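Local coordinates for uncharacterized protein aq_328 (Aquifex aeolicus, PDB 1R4V) that is of unknown biochemical function but adopts an ancestral histone fold, consistent with a possible role in protein heterodimerization, at residues Glu50-Phe64 / Leu109-Val123. Residues are numbered along the deposited sequence; the frame is centred on the assembly and turned at random.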
loop_
_atom_site.group_PDB
_atom_site.type_symbol
_atom_site.label_atom_id
_atom_site.label_comp_id
_atom_site.label_asym_id
_atom_site.label_seq_id
_atom_site.Cartn_x
_atom_site.Cartn_y
_atom_site.Cartn_z
ATOM N N GLU A 50 4.845 6.920 8.823
ATOM C CA GLU A 50 4.864 7.896 7.741
ATOM C C GLU A 50 5.725 7.433 6.555
ATOM O O GLU A 50 5.333 7.588 5.388
ATOM C CB GLU A 50 5.374 9.253 8.235
ATOM C CG GLU A 50 4.386 9.978 9.122
ATOM C CD GLU A 50 3.204 10.549 8.352
ATOM O OE1 GLU A 50 3.337 10.888 7.153
ATOM O OE2 GLU A 50 2.129 10.677 8.970
ATOM N N LEU A 51 6.901 6.889 6.861
ATOM C CA LEU A 51 7.792 6.384 5.822
ATOM C C LEU A 51 7.156 5.214 5.079
ATOM O O LEU A 51 7.226 5.150 3.844
ATOM C CB LEU A 51 9.157 6.002 6.424
ATOM C CG LEU A 51 10.004 7.195 6.902
ATOM C CD1 LEU A 51 11.198 6.714 7.715
ATOM C CD2 LEU A 51 10.506 8.004 5.740
ATOM N N LEU A 52 6.531 4.313 5.827
ATOM C CA LEU A 52 5.840 3.151 5.279
ATOM C C LEU A 52 4.725 3.600 4.332
ATOM O O LEU A 52 4.630 3.131 3.195
ATOM C CB LEU A 52 5.275 2.295 6.408
ATOM C CG LEU A 52 4.285 1.178 6.046
ATOM C CD1 LEU A 52 4.958 0.140 5.114
ATOM C CD2 LEU A 52 3.803 0.547 7.308
ATOM N N LEU A 53 3.887 4.515 4.795
ATOM C CA LEU A 53 2.788 5.035 3.975
ATOM C C LEU A 53 3.244 5.813 2.744
ATOM O O LEU A 53 2.583 5.749 1.698
ATOM C CB LEU A 53 1.849 5.895 4.825
ATOM C CG LEU A 53 1.140 5.205 5.980
ATOM C CD1 LEU A 53 0.273 6.253 6.712
ATOM C CD2 LEU A 53 0.315 4.041 5.514
ATOM N N ASN A 54 4.364 6.538 2.833
ATOM C CA ASN A 54 4.881 7.227 1.661
ATOM C C ASN A 54 5.351 6.207 0.622
ATOM O O ASN A 54 5.170 6.431 -0.563
ATOM C CB ASN A 54 5.989 8.212 1.987
ATOM C CG ASN A 54 5.473 9.477 2.659
ATOM O OD1 ASN A 54 4.292 9.819 2.569
ATOM N ND2 ASN A 54 6.379 10.190 3.327
ATOM N N SER A 55 5.921 5.094 1.073
ATOM C CA SER A 55 6.370 4.028 0.191
ATOM C C SER A 55 5.171 3.303 -0.440
ATOM O O SER A 55 5.185 2.976 -1.630
ATOM C CB SER A 55 7.295 3.068 0.946
ATOM O OG SER A 55 7.685 2.002 0.113
ATOM N N VAL A 56 4.126 3.049 0.350
ATOM C CA VAL A 56 2.898 2.448 -0.158
ATOM C C VAL A 56 2.289 3.342 -1.246
ATOM O O VAL A 56 1.916 2.881 -2.333
ATOM C CB VAL A 56 1.902 2.142 0.997
ATOM C CG1 VAL A 56 0.535 1.767 0.461
ATOM C CG2 VAL A 56 2.451 1.026 1.878
ATOM N N LYS A 57 2.214 4.642 -0.981
ATOM C CA LYS A 57 1.657 5.606 -1.911
ATOM C C LYS A 57 2.472 5.664 -3.190
ATOM O O LYS A 57 1.887 5.740 -4.278
ATOM C CB LYS A 57 1.619 6.983 -1.246
ATOM C CG LYS A 57 1.091 8.158 -2.075
ATOM C CD LYS A 57 1.207 9.469 -1.246
ATOM C CE LYS A 57 0.638 10.650 -2.024
ATOM N NZ LYS A 57 0.530 11.911 -1.223
ATOM N N ALA A 58 3.796 5.691 -3.076
ATOM C CA ALA A 58 4.689 5.614 -4.255
ATOM C C ALA A 58 4.462 4.374 -5.142
ATOM O O ALA A 58 4.297 4.467 -6.357
ATOM C CB ALA A 58 6.139 5.714 -3.824
ATOM N N ALA A 59 4.433 3.209 -4.509
ATOM C CA ALA A 59 4.202 1.937 -5.148
ATOM C C ALA A 59 2.836 1.912 -5.842
ATOM O O ALA A 59 2.735 1.447 -6.986
ATOM C CB ALA A 59 4.305 0.808 -4.146
ATOM N N PHE A 60 1.814 2.451 -5.183
ATOM C CA PHE A 60 0.452 2.531 -5.710
ATOM C C PHE A 60 0.479 3.324 -7.012
ATOM O O PHE A 60 -0.123 2.916 -8.006
ATOM C CB PHE A 60 -0.495 3.192 -4.681
ATOM C CG PHE A 60 -1.942 2.793 -4.788
ATOM C CD1 PHE A 60 -2.731 2.820 -3.644
ATOM C CD2 PHE A 60 -2.532 2.394 -5.976
ATOM C CE1 PHE A 60 -4.062 2.469 -3.694
ATOM C CE2 PHE A 60 -3.867 2.044 -6.030
ATOM C CZ PHE A 60 -4.633 2.078 -4.895
ATOM N N GLY A 61 1.184 4.456 -7.028
ATOM C CA GLY A 61 1.328 5.262 -8.233
ATOM C C GLY A 61 1.988 4.484 -9.366
ATOM O O GLY A 61 1.589 4.613 -10.523
ATOM N N LYS A 62 3.007 3.690 -9.040
ATOM C CA LYS A 62 3.707 2.816 -10.001
ATOM C C LYS A 62 2.826 1.741 -10.624
ATOM O O LYS A 62 3.075 1.286 -11.750
ATOM C CB LYS A 62 4.949 2.192 -9.376
ATOM C CG LYS A 62 6.039 3.202 -9.226
ATOM C CD LYS A 62 7.347 2.583 -8.735
ATOM C CE LYS A 62 8.398 2.576 -9.840
ATOM N NZ LYS A 62 9.716 2.045 -9.389
ATOM N N LEU A 63 1.750 1.369 -9.946
ATOM C CA LEU A 63 0.813 0.431 -10.530
ATOM C C LEU A 63 0.085 0.989 -11.749
ATOM O O LEU A 63 -0.465 0.220 -12.534
ATOM C CB LEU A 63 -0.217 -0.047 -9.501
ATOM C CG LEU A 63 0.358 -0.782 -8.285
ATOM C CD1 LEU A 63 -0.728 -1.111 -7.289
ATOM C CD2 LEU A 63 1.127 -2.025 -8.669
ATOM N N PHE A 64 0.085 2.301 -11.912
ATOM C CA PHE A 64 -0.519 2.946 -13.080
ATOM C C PHE A 64 0.410 3.019 -14.307
ATOM O O PHE A 64 0.022 3.513 -15.366
ATOM C CB PHE A 64 -1.095 4.307 -12.668
ATOM C CG PHE A 64 -2.337 4.185 -11.845
ATOM C CD1 PHE A 64 -2.263 3.898 -10.479
ATOM C CD2 PHE A 64 -3.597 4.312 -12.426
ATOM C CE1 PHE A 64 -3.405 3.745 -9.716
ATOM C CE2 PHE A 64 -4.725 4.157 -11.650
ATOM C CZ PHE A 64 -4.638 3.887 -10.307
ATOM N N LEU A 109 -6.376 4.915 6.382
ATOM C CA LEU A 109 -5.038 5.172 5.868
ATOM C C LEU A 109 -5.111 5.599 4.395
ATOM O O LEU A 109 -4.325 6.427 3.916
ATOM C CB LEU A 109 -4.170 3.932 6.044
ATOM C CG LEU A 109 -3.883 3.527 7.495
ATOM C CD1 LEU A 109 -3.249 2.145 7.452
ATOM C CD2 LEU A 109 -3.023 4.571 8.174
ATOM N N LEU A 110 -6.078 5.044 3.678
ATOM C CA LEU A 110 -6.305 5.405 2.278
ATOM C C LEU A 110 -6.619 6.899 2.171
ATOM O O LEU A 110 -6.042 7.604 1.350
ATOM C CB LEU A 110 -7.457 4.588 1.692
ATOM C CG LEU A 110 -7.361 4.125 0.234
ATOM C CD1 LEU A 110 -8.760 4.011 -0.293
ATOM C CD2 LEU A 110 -6.465 4.967 -0.698
ATOM N N GLU A 111 -7.528 7.390 3.004
ATOM C CA GLU A 111 -7.857 8.816 3.019
ATOM C C GLU A 111 -6.664 9.661 3.441
ATOM O O GLU A 111 -6.408 10.722 2.884
ATOM C CB GLU A 111 -9.055 9.131 3.916
ATOM C CG GLU A 111 -9.738 10.427 3.506
ATOM C CD GLU A 111 -11.048 10.694 4.240
ATOM O OE1 GLU A 111 -11.956 11.339 3.641
ATOM O OE2 GLU A 111 -11.174 10.260 5.416
ATOM N N TYR A 112 -5.930 9.178 4.432
ATOM C CA TYR A 112 -4.736 9.859 4.893
ATOM C C TYR A 112 -3.688 10.074 3.808
ATOM O O TYR A 112 -3.149 11.169 3.714
ATOM C CB TYR A 112 -4.100 9.079 6.029
ATOM C CG TYR A 112 -2.899 9.796 6.578
ATOM C CD1 TYR A 112 -3.082 10.815 7.492
ATOM C CD2 TYR A 112 -1.600 9.470 6.177
ATOM C CE1 TYR A 112 -2.022 11.487 8.021
ATOM C CE2 TYR A 112 -0.501 10.144 6.713
ATOM C CZ TYR A 112 -0.739 11.152 7.638
ATOM O OH TYR A 112 0.244 11.898 8.236
ATOM N N ILE A 113 -3.384 9.067 2.988
ATOM C CA ILE A 113 -2.343 9.265 1.977
ATOM C C ILE A 113 -2.730 10.213 0.840
ATOM O O ILE A 113 -1.848 10.698 0.124
ATOM C CB ILE A 113 -1.776 7.941 1.444
ATOM C CG1 ILE A 113 -2.842 7.079 0.763
ATOM C CG2 ILE A 113 -1.068 7.221 2.593
ATOM C CD1 ILE A 113 -2.312 6.005 -0.169
ATOM N N ALA A 114 -4.023 10.495 0.681
ATOM C CA ALA A 114 -4.522 11.447 -0.306
ATOM C C ALA A 114 -3.944 11.093 -1.684
ATOM O O ALA A 114 -3.281 11.904 -2.336
ATOM C CB ALA A 114 -4.183 12.871 0.087
ATOM N N PHE A 115 -4.216 9.862 -2.101
ATOM C CA PHE A 115 -3.630 9.304 -3.309
ATOM C C PHE A 115 -4.209 9.941 -4.572
ATOM O O PHE A 115 -5.416 10.091 -4.691
ATOM C CB PHE A 115 -3.856 7.787 -3.332
ATOM C CG PHE A 115 -3.352 7.125 -4.572
ATOM C CD1 PHE A 115 -4.222 6.501 -5.451
ATOM C CD2 PHE A 115 -2.003 7.142 -4.871
ATOM C CE1 PHE A 115 -3.744 5.894 -6.603
ATOM C CE2 PHE A 115 -1.516 6.531 -6.021
ATOM C CZ PHE A 115 -2.400 5.916 -6.895
ATOM N N ILE A 116 -3.333 10.322 -5.497
ATOM C CA ILE A 116 -3.696 10.869 -6.807
ATOM C C ILE A 116 -2.912 10.051 -7.821
ATOM O O ILE A 116 -1.689 10.161 -7.903
ATOM C CB ILE A 116 -3.314 12.350 -6.895
ATOM C CG1 ILE A 116 -4.088 13.143 -5.831
ATOM C CG2 ILE A 116 -3.582 12.914 -8.301
ATOM C CD1 ILE A 116 -3.500 14.496 -5.523
ATOM N N PRO A 117 -3.557 9.193 -8.593
ATOM C CA PRO A 117 -2.788 8.412 -9.556
ATOM C C PRO A 117 -2.192 9.326 -10.631
ATOM O O PRO A 117 -2.807 10.334 -10.988
ATOM C CB PRO A 117 -3.814 7.429 -10.114
ATOM C CG PRO A 117 -5.113 8.034 -9.842
ATOM C CD PRO A 117 -4.987 8.859 -8.624
ATOM N N PRO A 118 -1.007 9.001 -11.119
ATOM C CA PRO A 118 -0.322 9.829 -12.114
ATOM C C PRO A 118 -0.822 9.615 -13.543
ATOM O O PRO A 118 -0.062 9.243 -14.429
ATOM C CB PRO A 118 1.133 9.396 -11.951
ATOM C CG PRO A 118 1.057 7.936 -11.527
ATOM C CD PRO A 118 -0.207 7.821 -10.732
ATOM N N VAL A 119 -2.106 9.843 -13.775
ATOM C CA VAL A 119 -2.733 9.613 -15.074
ATOM C C VAL A 119 -3.627 10.808 -15.305
ATOM O O VAL A 119 -4.004 11.498 -14.352
ATOM C CB VAL A 119 -3.568 8.315 -15.126
ATOM C CG1 VAL A 119 -2.655 7.109 -15.032
ATOM C CG2 VAL A 119 -4.634 8.260 -14.034
ATOM N N GLU A 120 -3.960 11.051 -16.564
ATOM C CA GLU A 120 -4.951 12.081 -16.905
ATOM C C GLU A 120 -6.348 11.476 -17.035
ATOM O O GLU A 120 -7.354 12.132 -16.764
ATOM C CB GLU A 120 -4.528 12.826 -18.178
ATOM C CG GLU A 120 -3.364 13.780 -17.926
ATOM C CD GLU A 120 -3.679 14.813 -16.845
ATOM O OE1 GLU A 120 -4.817 15.347 -16.855
ATOM O OE2 GLU A 120 -2.811 15.097 -15.976
HETATM N N MSE A 121 -6.430 10.208 -17.419
HETATM C CA MSE A 121 -7.731 9.575 -17.580
HETATM C C MSE A 121 -8.465 9.326 -16.278
HETATM O O MSE A 121 -7.866 9.160 -15.230
HETATM C CB MSE A 121 -7.595 8.221 -18.272
HETATM C CG MSE A 121 -7.132 8.301 -19.693
HETATM SE SE MSE A 121 -6.976 6.487 -20.501
HETATM C CE MSE A 121 -8.198 5.684 -19.538
ATOM N N ASN A 122 -9.781 9.249 -16.413
ATOM C CA ASN A 122 -10.717 8.857 -15.381
ATOM C C ASN A 122 -10.339 7.491 -14.828
ATOM O O ASN A 122 -9.939 6.629 -15.602
ATOM C CB ASN A 122 -12.119 8.752 -15.977
ATOM C CG ASN A 122 -13.176 8.508 -14.914
ATOM O OD1 ASN A 122 -13.092 9.081 -13.829
ATOM N ND2 ASN A 122 -14.163 7.659 -15.212
ATOM N N VAL A 123 -10.420 7.306 -13.513
ATOM C CA VAL A 123 -10.250 5.989 -12.924
ATOM C C VAL A 123 -11.668 5.485 -12.721
ATOM O O VAL A 123 -12.496 6.153 -12.118
ATOM C CB VAL A 123 -9.452 5.981 -11.611
ATOM C CG1 VAL A 123 -9.395 4.558 -11.059
ATOM C CG2 VAL A 123 -8.061 6.537 -11.831
HETATM O O HOH W 1 -0.728 13.888 -2.682
#
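In both Phe-60 (chi1 -153°) and Phe-115, CG lies anti to the backbone N, which brings the two rings together. Their rings lie face to face, with centroids 4.2 Å apart and planes at 20°. The overlap is offset: CE1 of Phe-115 sits over the rim of the Phe-60 ring. The edge of the Phe-115 ring faces Gly-61 CA, and its CE2 comes to 3.6 Å from Gly-61 N. Phe-64 completes the aromatic cluster, its CE1 meeting CZ of Phe-115 near the plane of that ring. Pro-117 lies over one face of Phe-64, with CB 3.5 Å from the ring centroid, a CH-pi contact. Val-119 and Val-123 add methyl groups around the same ring. Cutting Phe-64 back to an alanine is likely to open a gap between Pro-117 and the two valines and remove the neighbour at the edge of Phe-115. In this histone-fold chain, helix 46-62 packs against the end of helix 106-113 and the loop that follows it. The two helix segments cross at -80°. Lys-57 reaches the end of the second helix with an extended chain. Its NZ donates to Ile-113 O at 3.0 Å, almost in line with the carbonyl, and a water links NZ to Ala-114 O. Leu-53 packs its CB on CG2 of Ile-113 and its CD1 on CD2 of Tyr-112, at 3.9 and 3.8 Å respectively. Further along, Tyr-112 OH is placed to donate to Glu-50 OE2, but the very short 2.4 Å separation is doubtful. Phe-29 of helix 29-40 meets the Tyr-112 ring edge-to-face.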